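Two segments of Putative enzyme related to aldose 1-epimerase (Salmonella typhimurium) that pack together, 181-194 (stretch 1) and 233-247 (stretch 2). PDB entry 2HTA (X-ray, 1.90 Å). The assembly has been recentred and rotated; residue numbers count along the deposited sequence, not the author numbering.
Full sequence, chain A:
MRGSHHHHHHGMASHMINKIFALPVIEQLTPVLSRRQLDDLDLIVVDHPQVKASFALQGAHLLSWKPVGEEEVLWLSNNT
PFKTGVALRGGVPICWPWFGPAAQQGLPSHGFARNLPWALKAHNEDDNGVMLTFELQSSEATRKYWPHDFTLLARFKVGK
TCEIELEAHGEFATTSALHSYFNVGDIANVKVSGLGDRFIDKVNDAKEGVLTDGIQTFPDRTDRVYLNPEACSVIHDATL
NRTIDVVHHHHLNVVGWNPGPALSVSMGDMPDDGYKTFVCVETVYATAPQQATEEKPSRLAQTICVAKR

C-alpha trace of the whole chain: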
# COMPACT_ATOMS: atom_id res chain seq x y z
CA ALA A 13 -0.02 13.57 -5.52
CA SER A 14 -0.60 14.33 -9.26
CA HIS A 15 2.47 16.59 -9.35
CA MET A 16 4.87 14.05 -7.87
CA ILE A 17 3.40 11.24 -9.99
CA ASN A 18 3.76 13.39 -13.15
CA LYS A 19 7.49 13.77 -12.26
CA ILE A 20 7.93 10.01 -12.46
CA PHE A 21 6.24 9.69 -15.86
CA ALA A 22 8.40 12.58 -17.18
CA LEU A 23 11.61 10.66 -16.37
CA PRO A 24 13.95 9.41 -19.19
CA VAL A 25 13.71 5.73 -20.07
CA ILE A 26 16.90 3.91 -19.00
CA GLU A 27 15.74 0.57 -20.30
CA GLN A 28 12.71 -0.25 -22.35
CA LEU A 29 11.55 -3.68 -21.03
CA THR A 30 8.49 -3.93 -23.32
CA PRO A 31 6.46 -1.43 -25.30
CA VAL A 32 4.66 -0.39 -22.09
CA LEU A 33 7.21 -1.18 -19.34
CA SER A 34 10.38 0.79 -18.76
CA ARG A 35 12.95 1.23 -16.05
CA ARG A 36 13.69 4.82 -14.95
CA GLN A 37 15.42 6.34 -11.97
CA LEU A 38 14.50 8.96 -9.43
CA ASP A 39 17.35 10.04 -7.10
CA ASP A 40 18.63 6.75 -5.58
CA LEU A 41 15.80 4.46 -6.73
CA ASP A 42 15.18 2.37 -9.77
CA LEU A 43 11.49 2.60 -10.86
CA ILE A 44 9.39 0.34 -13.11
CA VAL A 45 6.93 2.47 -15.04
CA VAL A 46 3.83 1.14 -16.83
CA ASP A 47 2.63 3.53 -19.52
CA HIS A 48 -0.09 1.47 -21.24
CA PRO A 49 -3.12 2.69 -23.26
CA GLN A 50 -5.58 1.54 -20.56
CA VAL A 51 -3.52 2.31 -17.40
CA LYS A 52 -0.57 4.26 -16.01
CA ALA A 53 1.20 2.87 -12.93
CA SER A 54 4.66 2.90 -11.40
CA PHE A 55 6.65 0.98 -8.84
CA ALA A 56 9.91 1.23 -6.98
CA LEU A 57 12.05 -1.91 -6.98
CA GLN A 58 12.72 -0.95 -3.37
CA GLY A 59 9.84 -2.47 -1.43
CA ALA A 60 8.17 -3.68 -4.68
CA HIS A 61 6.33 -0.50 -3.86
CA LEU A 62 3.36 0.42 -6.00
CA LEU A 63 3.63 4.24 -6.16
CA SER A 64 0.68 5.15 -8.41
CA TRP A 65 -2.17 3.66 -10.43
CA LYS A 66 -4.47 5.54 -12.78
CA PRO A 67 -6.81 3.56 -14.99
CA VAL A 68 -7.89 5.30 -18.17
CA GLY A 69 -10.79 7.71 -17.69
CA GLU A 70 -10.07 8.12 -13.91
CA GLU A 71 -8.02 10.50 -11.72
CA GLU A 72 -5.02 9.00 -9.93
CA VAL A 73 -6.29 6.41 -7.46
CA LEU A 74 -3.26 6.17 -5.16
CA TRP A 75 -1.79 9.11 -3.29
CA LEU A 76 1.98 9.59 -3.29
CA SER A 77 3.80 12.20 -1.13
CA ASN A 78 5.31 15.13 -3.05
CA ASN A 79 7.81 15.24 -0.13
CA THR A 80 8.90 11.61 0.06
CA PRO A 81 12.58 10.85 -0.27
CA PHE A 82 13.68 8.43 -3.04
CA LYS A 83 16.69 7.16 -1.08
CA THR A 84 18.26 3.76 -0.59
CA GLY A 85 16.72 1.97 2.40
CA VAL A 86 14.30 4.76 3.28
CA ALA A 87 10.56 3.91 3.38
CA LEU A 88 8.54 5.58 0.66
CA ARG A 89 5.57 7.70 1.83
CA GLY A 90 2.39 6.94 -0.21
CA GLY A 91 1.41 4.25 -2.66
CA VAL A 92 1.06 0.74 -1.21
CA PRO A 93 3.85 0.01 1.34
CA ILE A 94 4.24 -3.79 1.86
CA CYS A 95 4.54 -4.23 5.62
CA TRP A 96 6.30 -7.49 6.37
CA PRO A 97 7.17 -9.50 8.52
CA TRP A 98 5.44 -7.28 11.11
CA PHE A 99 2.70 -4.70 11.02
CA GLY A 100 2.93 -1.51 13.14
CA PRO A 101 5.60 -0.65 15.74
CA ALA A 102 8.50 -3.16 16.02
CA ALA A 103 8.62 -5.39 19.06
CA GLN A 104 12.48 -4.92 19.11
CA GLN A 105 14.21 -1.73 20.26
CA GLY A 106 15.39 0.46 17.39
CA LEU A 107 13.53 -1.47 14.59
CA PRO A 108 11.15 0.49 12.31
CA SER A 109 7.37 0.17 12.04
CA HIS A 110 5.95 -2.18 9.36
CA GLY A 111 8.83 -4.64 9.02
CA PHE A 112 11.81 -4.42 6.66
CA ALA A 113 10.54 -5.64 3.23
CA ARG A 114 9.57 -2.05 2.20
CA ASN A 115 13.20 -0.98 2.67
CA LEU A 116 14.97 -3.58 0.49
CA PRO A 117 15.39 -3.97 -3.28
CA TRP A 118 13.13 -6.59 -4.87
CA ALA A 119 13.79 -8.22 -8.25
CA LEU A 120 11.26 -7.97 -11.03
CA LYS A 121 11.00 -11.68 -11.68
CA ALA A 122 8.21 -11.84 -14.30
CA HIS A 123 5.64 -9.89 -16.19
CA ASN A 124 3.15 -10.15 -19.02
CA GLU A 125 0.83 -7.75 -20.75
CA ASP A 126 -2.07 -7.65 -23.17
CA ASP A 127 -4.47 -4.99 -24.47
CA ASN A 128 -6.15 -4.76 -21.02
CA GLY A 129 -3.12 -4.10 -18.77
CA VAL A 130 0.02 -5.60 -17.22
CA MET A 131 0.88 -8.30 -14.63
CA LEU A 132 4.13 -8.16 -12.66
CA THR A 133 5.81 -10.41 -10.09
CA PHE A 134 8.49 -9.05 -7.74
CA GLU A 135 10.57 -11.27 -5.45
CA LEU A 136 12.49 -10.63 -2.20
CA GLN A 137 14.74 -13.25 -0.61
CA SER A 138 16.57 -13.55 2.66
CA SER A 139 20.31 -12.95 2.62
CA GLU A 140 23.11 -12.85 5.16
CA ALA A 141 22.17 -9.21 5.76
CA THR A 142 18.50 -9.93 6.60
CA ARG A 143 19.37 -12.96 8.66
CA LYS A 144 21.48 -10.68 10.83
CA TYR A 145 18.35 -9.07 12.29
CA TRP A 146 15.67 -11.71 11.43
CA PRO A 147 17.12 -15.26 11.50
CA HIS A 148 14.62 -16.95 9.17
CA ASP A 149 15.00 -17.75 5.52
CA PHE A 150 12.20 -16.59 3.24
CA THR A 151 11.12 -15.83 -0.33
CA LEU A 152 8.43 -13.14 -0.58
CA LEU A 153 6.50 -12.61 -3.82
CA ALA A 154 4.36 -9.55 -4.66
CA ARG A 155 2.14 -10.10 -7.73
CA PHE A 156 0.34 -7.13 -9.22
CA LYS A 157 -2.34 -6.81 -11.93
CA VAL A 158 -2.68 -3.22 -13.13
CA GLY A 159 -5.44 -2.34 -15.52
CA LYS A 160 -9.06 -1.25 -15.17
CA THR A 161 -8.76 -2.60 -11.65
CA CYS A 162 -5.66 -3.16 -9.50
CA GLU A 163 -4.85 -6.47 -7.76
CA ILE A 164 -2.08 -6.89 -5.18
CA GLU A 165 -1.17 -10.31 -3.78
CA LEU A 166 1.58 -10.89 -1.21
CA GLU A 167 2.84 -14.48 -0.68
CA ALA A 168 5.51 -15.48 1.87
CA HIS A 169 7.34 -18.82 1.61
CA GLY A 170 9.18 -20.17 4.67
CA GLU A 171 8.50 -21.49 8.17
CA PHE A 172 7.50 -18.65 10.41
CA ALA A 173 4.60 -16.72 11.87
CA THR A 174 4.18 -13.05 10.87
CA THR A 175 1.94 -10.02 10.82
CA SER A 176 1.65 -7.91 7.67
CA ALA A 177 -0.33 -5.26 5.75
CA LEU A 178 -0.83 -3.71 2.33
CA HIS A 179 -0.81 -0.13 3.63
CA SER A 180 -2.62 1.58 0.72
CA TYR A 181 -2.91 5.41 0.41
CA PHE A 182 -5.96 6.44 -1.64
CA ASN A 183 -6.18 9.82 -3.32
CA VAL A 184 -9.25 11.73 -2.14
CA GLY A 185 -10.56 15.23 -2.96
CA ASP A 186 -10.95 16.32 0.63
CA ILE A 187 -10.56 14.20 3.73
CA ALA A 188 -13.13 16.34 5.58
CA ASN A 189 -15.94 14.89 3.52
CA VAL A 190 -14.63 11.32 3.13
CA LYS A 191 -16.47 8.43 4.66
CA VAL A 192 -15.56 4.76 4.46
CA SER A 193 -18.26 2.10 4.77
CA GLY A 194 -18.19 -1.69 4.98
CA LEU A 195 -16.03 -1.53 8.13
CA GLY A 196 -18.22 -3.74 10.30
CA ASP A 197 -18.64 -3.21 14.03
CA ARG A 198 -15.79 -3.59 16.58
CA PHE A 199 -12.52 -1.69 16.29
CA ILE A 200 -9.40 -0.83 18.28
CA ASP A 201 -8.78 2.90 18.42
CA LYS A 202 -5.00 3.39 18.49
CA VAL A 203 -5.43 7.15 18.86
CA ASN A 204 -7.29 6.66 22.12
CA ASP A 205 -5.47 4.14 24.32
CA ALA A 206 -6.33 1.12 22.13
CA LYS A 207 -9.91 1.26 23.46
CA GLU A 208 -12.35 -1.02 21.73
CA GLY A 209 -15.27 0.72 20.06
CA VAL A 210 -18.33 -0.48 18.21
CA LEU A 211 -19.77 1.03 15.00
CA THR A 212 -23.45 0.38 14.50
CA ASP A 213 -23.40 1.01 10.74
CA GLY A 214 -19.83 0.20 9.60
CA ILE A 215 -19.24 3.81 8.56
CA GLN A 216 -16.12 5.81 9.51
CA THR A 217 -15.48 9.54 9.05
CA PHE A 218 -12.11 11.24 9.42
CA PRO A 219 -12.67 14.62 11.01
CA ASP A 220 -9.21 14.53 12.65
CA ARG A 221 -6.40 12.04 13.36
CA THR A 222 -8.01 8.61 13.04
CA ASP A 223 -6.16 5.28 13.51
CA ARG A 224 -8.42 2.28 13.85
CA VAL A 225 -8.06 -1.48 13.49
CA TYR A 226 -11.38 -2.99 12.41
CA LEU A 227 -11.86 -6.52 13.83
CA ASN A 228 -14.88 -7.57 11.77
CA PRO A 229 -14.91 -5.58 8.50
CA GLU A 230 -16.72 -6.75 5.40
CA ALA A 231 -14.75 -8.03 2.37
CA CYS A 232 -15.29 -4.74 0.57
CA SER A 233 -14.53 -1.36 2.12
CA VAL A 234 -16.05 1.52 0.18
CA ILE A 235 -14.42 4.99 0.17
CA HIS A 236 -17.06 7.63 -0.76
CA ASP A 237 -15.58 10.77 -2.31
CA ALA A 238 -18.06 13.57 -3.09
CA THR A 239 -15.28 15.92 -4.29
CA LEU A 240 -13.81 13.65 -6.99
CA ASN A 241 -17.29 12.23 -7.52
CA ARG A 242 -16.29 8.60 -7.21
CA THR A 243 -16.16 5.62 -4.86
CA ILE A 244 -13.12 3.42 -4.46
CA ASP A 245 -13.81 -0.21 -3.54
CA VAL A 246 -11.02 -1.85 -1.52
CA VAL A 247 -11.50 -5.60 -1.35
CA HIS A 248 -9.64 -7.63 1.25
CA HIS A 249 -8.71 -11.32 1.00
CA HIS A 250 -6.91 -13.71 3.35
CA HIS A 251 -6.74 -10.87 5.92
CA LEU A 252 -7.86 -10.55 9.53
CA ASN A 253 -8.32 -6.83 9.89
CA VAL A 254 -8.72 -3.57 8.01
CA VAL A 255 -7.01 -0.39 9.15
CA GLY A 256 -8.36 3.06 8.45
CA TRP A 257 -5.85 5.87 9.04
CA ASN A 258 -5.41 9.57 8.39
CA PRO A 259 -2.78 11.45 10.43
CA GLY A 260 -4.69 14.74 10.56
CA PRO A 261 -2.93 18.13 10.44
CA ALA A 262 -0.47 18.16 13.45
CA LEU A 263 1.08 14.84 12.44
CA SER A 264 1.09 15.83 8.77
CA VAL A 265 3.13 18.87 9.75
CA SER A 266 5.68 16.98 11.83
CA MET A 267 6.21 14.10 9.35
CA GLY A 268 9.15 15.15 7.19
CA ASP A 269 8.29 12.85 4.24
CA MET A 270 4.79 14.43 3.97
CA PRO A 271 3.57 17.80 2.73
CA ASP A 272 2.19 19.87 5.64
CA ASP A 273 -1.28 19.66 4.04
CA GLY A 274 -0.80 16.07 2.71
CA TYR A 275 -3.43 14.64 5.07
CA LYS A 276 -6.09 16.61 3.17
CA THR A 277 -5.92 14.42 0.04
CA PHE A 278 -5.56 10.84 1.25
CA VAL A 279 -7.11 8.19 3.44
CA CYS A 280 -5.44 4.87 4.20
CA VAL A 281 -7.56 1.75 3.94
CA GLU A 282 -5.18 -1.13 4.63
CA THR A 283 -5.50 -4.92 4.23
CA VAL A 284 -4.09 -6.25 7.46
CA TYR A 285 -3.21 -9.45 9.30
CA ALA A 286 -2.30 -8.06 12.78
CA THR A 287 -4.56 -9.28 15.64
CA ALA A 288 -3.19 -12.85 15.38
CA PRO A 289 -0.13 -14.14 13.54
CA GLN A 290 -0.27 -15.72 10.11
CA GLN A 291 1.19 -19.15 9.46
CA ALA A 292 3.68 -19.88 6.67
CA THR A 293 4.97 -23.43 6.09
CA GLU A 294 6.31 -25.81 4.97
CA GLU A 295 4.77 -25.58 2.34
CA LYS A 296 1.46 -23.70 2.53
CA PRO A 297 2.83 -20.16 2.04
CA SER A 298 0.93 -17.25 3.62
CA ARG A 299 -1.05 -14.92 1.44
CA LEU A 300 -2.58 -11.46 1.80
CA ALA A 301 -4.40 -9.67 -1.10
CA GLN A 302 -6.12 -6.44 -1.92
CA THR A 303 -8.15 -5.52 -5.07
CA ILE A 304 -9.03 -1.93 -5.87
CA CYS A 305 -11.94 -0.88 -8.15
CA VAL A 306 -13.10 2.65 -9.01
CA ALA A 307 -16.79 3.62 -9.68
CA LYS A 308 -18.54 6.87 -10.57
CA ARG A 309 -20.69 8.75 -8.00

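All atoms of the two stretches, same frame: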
# COMPACT_ATOMS: atom_id res chain seq x y z
N TYR A 181 -2.54 3.98 0.35
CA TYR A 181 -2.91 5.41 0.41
C TYR A 181 -3.77 5.75 -0.83
O TYR A 181 -3.25 5.74 -1.93
CB TYR A 181 -1.67 6.28 0.28
CG TYR A 181 -0.78 6.25 1.50
CD1 TYR A 181 0.03 5.12 1.79
CD2 TYR A 181 -0.68 7.35 2.31
CE1 TYR A 181 0.93 5.09 2.89
CE2 TYR A 181 0.21 7.33 3.47
CZ TYR A 181 0.97 6.21 3.73
OH TYR A 181 1.83 6.19 4.83
N PHE A 182 -5.00 6.14 -0.59
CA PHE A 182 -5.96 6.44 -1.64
C PHE A 182 -6.12 7.93 -1.72
O PHE A 182 -6.30 8.61 -0.72
CB PHE A 182 -7.28 5.73 -1.33
CG PHE A 182 -7.16 4.25 -1.41
CD1 PHE A 182 -7.10 3.48 -0.24
CD2 PHE A 182 -6.99 3.63 -2.64
CE1 PHE A 182 -6.90 2.09 -0.32
CE2 PHE A 182 -6.83 2.23 -2.75
CZ PHE A 182 -6.78 1.46 -1.58
N ASN A 183 -6.03 8.41 -2.95
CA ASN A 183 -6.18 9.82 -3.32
C ASN A 183 -7.64 10.20 -3.18
O ASN A 183 -8.53 9.54 -3.72
CB ASN A 183 -5.66 9.97 -4.76
CG ASN A 183 -5.57 11.42 -5.24
OD1 ASN A 183 -5.21 12.31 -4.48
ND2 ASN A 183 -5.89 11.64 -6.54
N VAL A 184 -7.89 11.21 -2.36
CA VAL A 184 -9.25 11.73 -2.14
C VAL A 184 -9.28 13.24 -2.39
O VAL A 184 -8.25 13.91 -2.27
CB VAL A 184 -9.86 11.41 -0.74
CG1 VAL A 184 -9.95 9.90 -0.55
CG2 VAL A 184 -9.05 12.03 0.40
N GLY A 185 -10.46 13.76 -2.73
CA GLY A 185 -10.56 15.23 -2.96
C GLY A 185 -10.36 16.05 -1.71
O GLY A 185 -9.62 17.06 -1.70
N ASP A 186 -11.04 15.64 -0.65
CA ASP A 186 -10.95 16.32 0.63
C ASP A 186 -11.30 15.40 1.77
O ASP A 186 -12.45 14.97 1.92
CB ASP A 186 -11.96 17.46 0.60
CG ASP A 186 -11.90 18.36 1.82
OD1 ASP A 186 -11.31 18.02 2.86
OD2 ASP A 186 -12.47 19.45 1.70
N ILE A 187 -10.35 15.18 2.66
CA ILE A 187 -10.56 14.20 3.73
C ILE A 187 -11.77 14.56 4.61
O ILE A 187 -12.44 13.69 5.18
CB ILE A 187 -9.29 14.08 4.59
CG1 ILE A 187 -9.45 13.01 5.67
CG2 ILE A 187 -8.95 15.42 5.21
CD1 ILE A 187 -9.51 11.55 5.15
N ALA A 188 -12.06 15.85 4.72
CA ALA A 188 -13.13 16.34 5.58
C ALA A 188 -14.48 15.83 5.12
O ALA A 188 -15.42 15.77 5.91
CB ALA A 188 -13.13 17.91 5.62
N ASN A 189 -14.64 15.47 3.85
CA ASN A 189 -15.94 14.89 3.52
C ASN A 189 -15.93 13.36 3.31
O ASN A 189 -16.98 12.77 3.01
CB ASN A 189 -16.62 15.56 2.32
CG ASN A 189 -15.84 15.42 1.04
OD1 ASN A 189 -15.50 14.29 0.60
ND2 ASN A 189 -15.54 16.55 0.42
N VAL A 190 -14.76 12.75 3.45
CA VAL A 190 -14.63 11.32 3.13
C VAL A 190 -15.34 10.50 4.19
O VAL A 190 -15.25 10.79 5.36
CB VAL A 190 -13.13 10.91 3.03
CG1 VAL A 190 -13.00 9.39 3.00
CG2 VAL A 190 -12.55 11.52 1.78
N LYS A 191 -16.11 9.51 3.76
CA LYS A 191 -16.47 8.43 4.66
C LYS A 191 -16.14 7.08 4.04
O LYS A 191 -16.16 6.90 2.77
CB LYS A 191 -17.93 8.52 5.10
CG LYS A 191 -18.89 8.41 3.95
CD LYS A 191 -20.30 8.98 4.32
CE LYS A 191 -21.20 8.90 3.06
NZ LYS A 191 -22.70 9.12 3.31
N VAL A 192 -15.83 6.12 4.90
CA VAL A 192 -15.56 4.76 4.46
C VAL A 192 -16.59 3.84 5.09
O VAL A 192 -16.79 3.89 6.30
CB VAL A 192 -14.12 4.31 4.84
CG1 VAL A 192 -13.84 2.86 4.36
CG2 VAL A 192 -13.10 5.30 4.21
N SER A 193 -17.25 3.04 4.27
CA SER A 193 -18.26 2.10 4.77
C SER A 193 -17.74 0.68 4.61
O SER A 193 -16.66 0.48 4.01
CB SER A 193 -19.59 2.29 3.99
OG SER A 193 -19.37 2.11 2.62
N GLY A 194 -18.51 -0.29 5.09
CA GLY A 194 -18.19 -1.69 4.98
C GLY A 194 -17.21 -2.11 6.06
O GLY A 194 -16.65 -3.19 6.00
N SER A 233 -14.40 -2.69 1.57
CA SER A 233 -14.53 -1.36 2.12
C SER A 233 -14.89 -0.41 1.00
O SER A 233 -14.37 -0.54 -0.11
CB SER A 233 -13.19 -0.87 2.73
OG SER A 233 -12.61 -1.82 3.66
N VAL A 234 -15.74 0.59 1.25
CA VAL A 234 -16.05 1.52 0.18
C VAL A 234 -15.69 2.93 0.64
O VAL A 234 -16.20 3.38 1.69
CB VAL A 234 -17.53 1.48 -0.22
CG1 VAL A 234 -17.83 2.52 -1.34
CG2 VAL A 234 -17.96 0.05 -0.60
N ILE A 235 -14.82 3.59 -0.11
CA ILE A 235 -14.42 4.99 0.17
C ILE A 235 -15.36 5.88 -0.68
O ILE A 235 -15.41 5.71 -1.92
CB ILE A 235 -12.96 5.32 -0.24
CG1 ILE A 235 -12.02 4.30 0.45
CG2 ILE A 235 -12.61 6.86 0.02
CD1 ILE A 235 -10.56 4.36 -0.03
N HIS A 236 -16.10 6.76 -0.03
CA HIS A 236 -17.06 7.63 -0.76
C HIS A 236 -16.43 9.00 -0.84
O HIS A 236 -16.17 9.60 0.19
CB HIS A 236 -18.35 7.72 0.05
CG HIS A 236 -18.95 6.39 0.35
ND1 HIS A 236 -19.98 5.87 -0.39
CD2 HIS A 236 -18.69 5.48 1.32
CE1 HIS A 236 -20.32 4.68 0.09
NE2 HIS A 236 -19.54 4.42 1.13
N ASP A 237 -16.25 9.51 -2.08
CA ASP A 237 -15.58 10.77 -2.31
C ASP A 237 -16.46 11.71 -3.13
O ASP A 237 -16.53 11.58 -4.34
CB ASP A 237 -14.27 10.55 -3.07
CG ASP A 237 -13.43 11.82 -3.18
OD1 ASP A 237 -13.91 12.98 -3.01
OD2 ASP A 237 -12.25 11.65 -3.45
N ALA A 238 -17.13 12.63 -2.45
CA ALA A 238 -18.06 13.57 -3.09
C ALA A 238 -17.29 14.57 -3.97
O ALA A 238 -17.78 14.98 -5.04
CB ALA A 238 -18.88 14.31 -2.01
N THR A 239 -16.07 14.92 -3.55
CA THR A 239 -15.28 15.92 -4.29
C THR A 239 -14.78 15.44 -5.66
O THR A 239 -14.94 16.13 -6.68
CB THR A 239 -14.13 16.41 -3.44
OG1 THR A 239 -14.66 16.88 -2.18
CG2 THR A 239 -13.35 17.51 -4.17
N LEU A 240 -14.23 14.23 -5.73
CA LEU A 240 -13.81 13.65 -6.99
C LEU A 240 -14.95 12.88 -7.62
O LEU A 240 -14.78 12.24 -8.65
CB LEU A 240 -12.60 12.72 -6.76
CG LEU A 240 -11.34 13.40 -6.21
CD1 LEU A 240 -10.10 12.49 -6.21
CD2 LEU A 240 -11.07 14.67 -6.97
N ASN A 241 -16.09 12.86 -6.95
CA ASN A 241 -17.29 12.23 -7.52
C ASN A 241 -17.09 10.77 -7.85
O ASN A 241 -17.40 10.30 -8.96
CB ASN A 241 -17.74 12.99 -8.77
CG ASN A 241 -18.10 14.44 -8.45
OD1 ASN A 241 -18.79 14.74 -7.44
ND2 ASN A 241 -17.60 15.37 -9.27
N ARG A 242 -16.51 10.02 -6.92
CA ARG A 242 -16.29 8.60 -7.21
C ARG A 242 -16.36 7.80 -5.91
O ARG A 242 -16.27 8.40 -4.83
CB ARG A 242 -14.91 8.41 -7.85
CG ARG A 242 -13.66 8.71 -6.96
CD ARG A 242 -12.43 8.63 -7.80
NE ARG A 242 -11.22 8.85 -7.00
CZ ARG A 242 -9.99 8.79 -7.51
NH1 ARG A 242 -9.84 8.52 -8.79
NH2 ARG A 242 -8.93 8.99 -6.74
N THR A 243 -16.50 6.48 -6.02
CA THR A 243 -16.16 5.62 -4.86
C THR A 243 -14.96 4.74 -5.24
O THR A 243 -14.73 4.43 -6.44
CB THR A 243 -17.32 4.67 -4.45
OG1 THR A 243 -17.69 3.93 -5.59
CG2 THR A 243 -18.54 5.42 -3.98
N ILE A 244 -14.15 4.41 -4.26
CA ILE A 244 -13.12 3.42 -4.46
C ILE A 244 -13.48 2.20 -3.59
O ILE A 244 -13.74 2.33 -2.37
CB ILE A 244 -11.72 3.98 -4.09
CG1 ILE A 244 -11.32 5.18 -5.02
CG2 ILE A 244 -10.69 2.87 -4.17
CD1 ILE A 244 -10.18 6.11 -4.36
N ASP A 245 -13.54 1.05 -4.23
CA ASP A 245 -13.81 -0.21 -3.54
C ASP A 245 -12.47 -0.82 -3.21
O ASP A 245 -11.64 -0.98 -4.09
CB ASP A 245 -14.57 -1.14 -4.46
CG ASP A 245 -15.94 -0.62 -4.77
OD1 ASP A 245 -16.55 0.15 -3.95
OD2 ASP A 245 -16.42 -0.96 -5.85
N VAL A 246 -12.27 -1.19 -1.94
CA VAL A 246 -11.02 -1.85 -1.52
C VAL A 246 -11.41 -3.21 -0.96
O VAL A 246 -12.05 -3.28 0.09
CB VAL A 246 -10.28 -0.99 -0.44
CG1 VAL A 246 -8.91 -1.54 -0.17
CG2 VAL A 246 -10.17 0.46 -0.85
N VAL A 247 -11.08 -4.28 -1.69
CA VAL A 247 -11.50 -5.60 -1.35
C VAL A 247 -10.34 -6.36 -0.70
O VAL A 247 -9.23 -6.38 -1.23
CB VAL A 247 -11.99 -6.36 -2.55
CG1 VAL A 247 -12.50 -7.72 -2.17
CG2 VAL A 247 -13.12 -5.57 -3.26
O HOH W 1 -11.21 9.31 -4.18
O HOH W 2 -13.03 13.79 -0.63
O HOH W 3 -17.50 12.13 0.18
O HOH W 4 -14.18 -3.53 4.86

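Stretch 1 adds an antiparallel strand to the edge of a β-hairpin in stretch 2, and its preceding segment is held to the same hairpin by an apolar cluster, polar side chains and water. Strands 191-193 and 233-237 run antiparallel (155°), joined by backbone hydrogen bonds from His236 N to Lys191 O (2.8 Å), Ser193 N to Val234 O (2.8 Å) and Val234 N to Ser193 O (2.9 Å). Between these bonded pairs, Val192 faces Ile235 in a non-hydrogen-bonded pair, their side chains sharing one sheet face. On the other face, Ser193 OG and His236 NE2 hydrogen-bond at 2.8 Å, a diagonal link beside Val234. Ile235 also meets Val190 (CG1 to Ile235 CG2, 3.9 Å) and Phe182, whose CD1 lies 3.6 Å from Ile235 CD1 and whose CZ lies 3.6 Å from Val246 CG2. Near the hairpin turn, Asp237 OD2 accepts from Gly185 N (2.9 Å), and its OD1 accepts from Leu240 N (3.0 Å), so one carboxylate braces both stretches. Gly185 fits closely: an ideal CB would clash with Thr239 CB at 2.4 Å. Arg242 NH2 donates to Asn183 O (3.1 Å), and a water bridges Asn183 O, Asp237 OD2 and Arg242 NE. Asn189 ND2 donates to Thr239 OG1 (2.8 Å), tying the 3-10 segment to the turn.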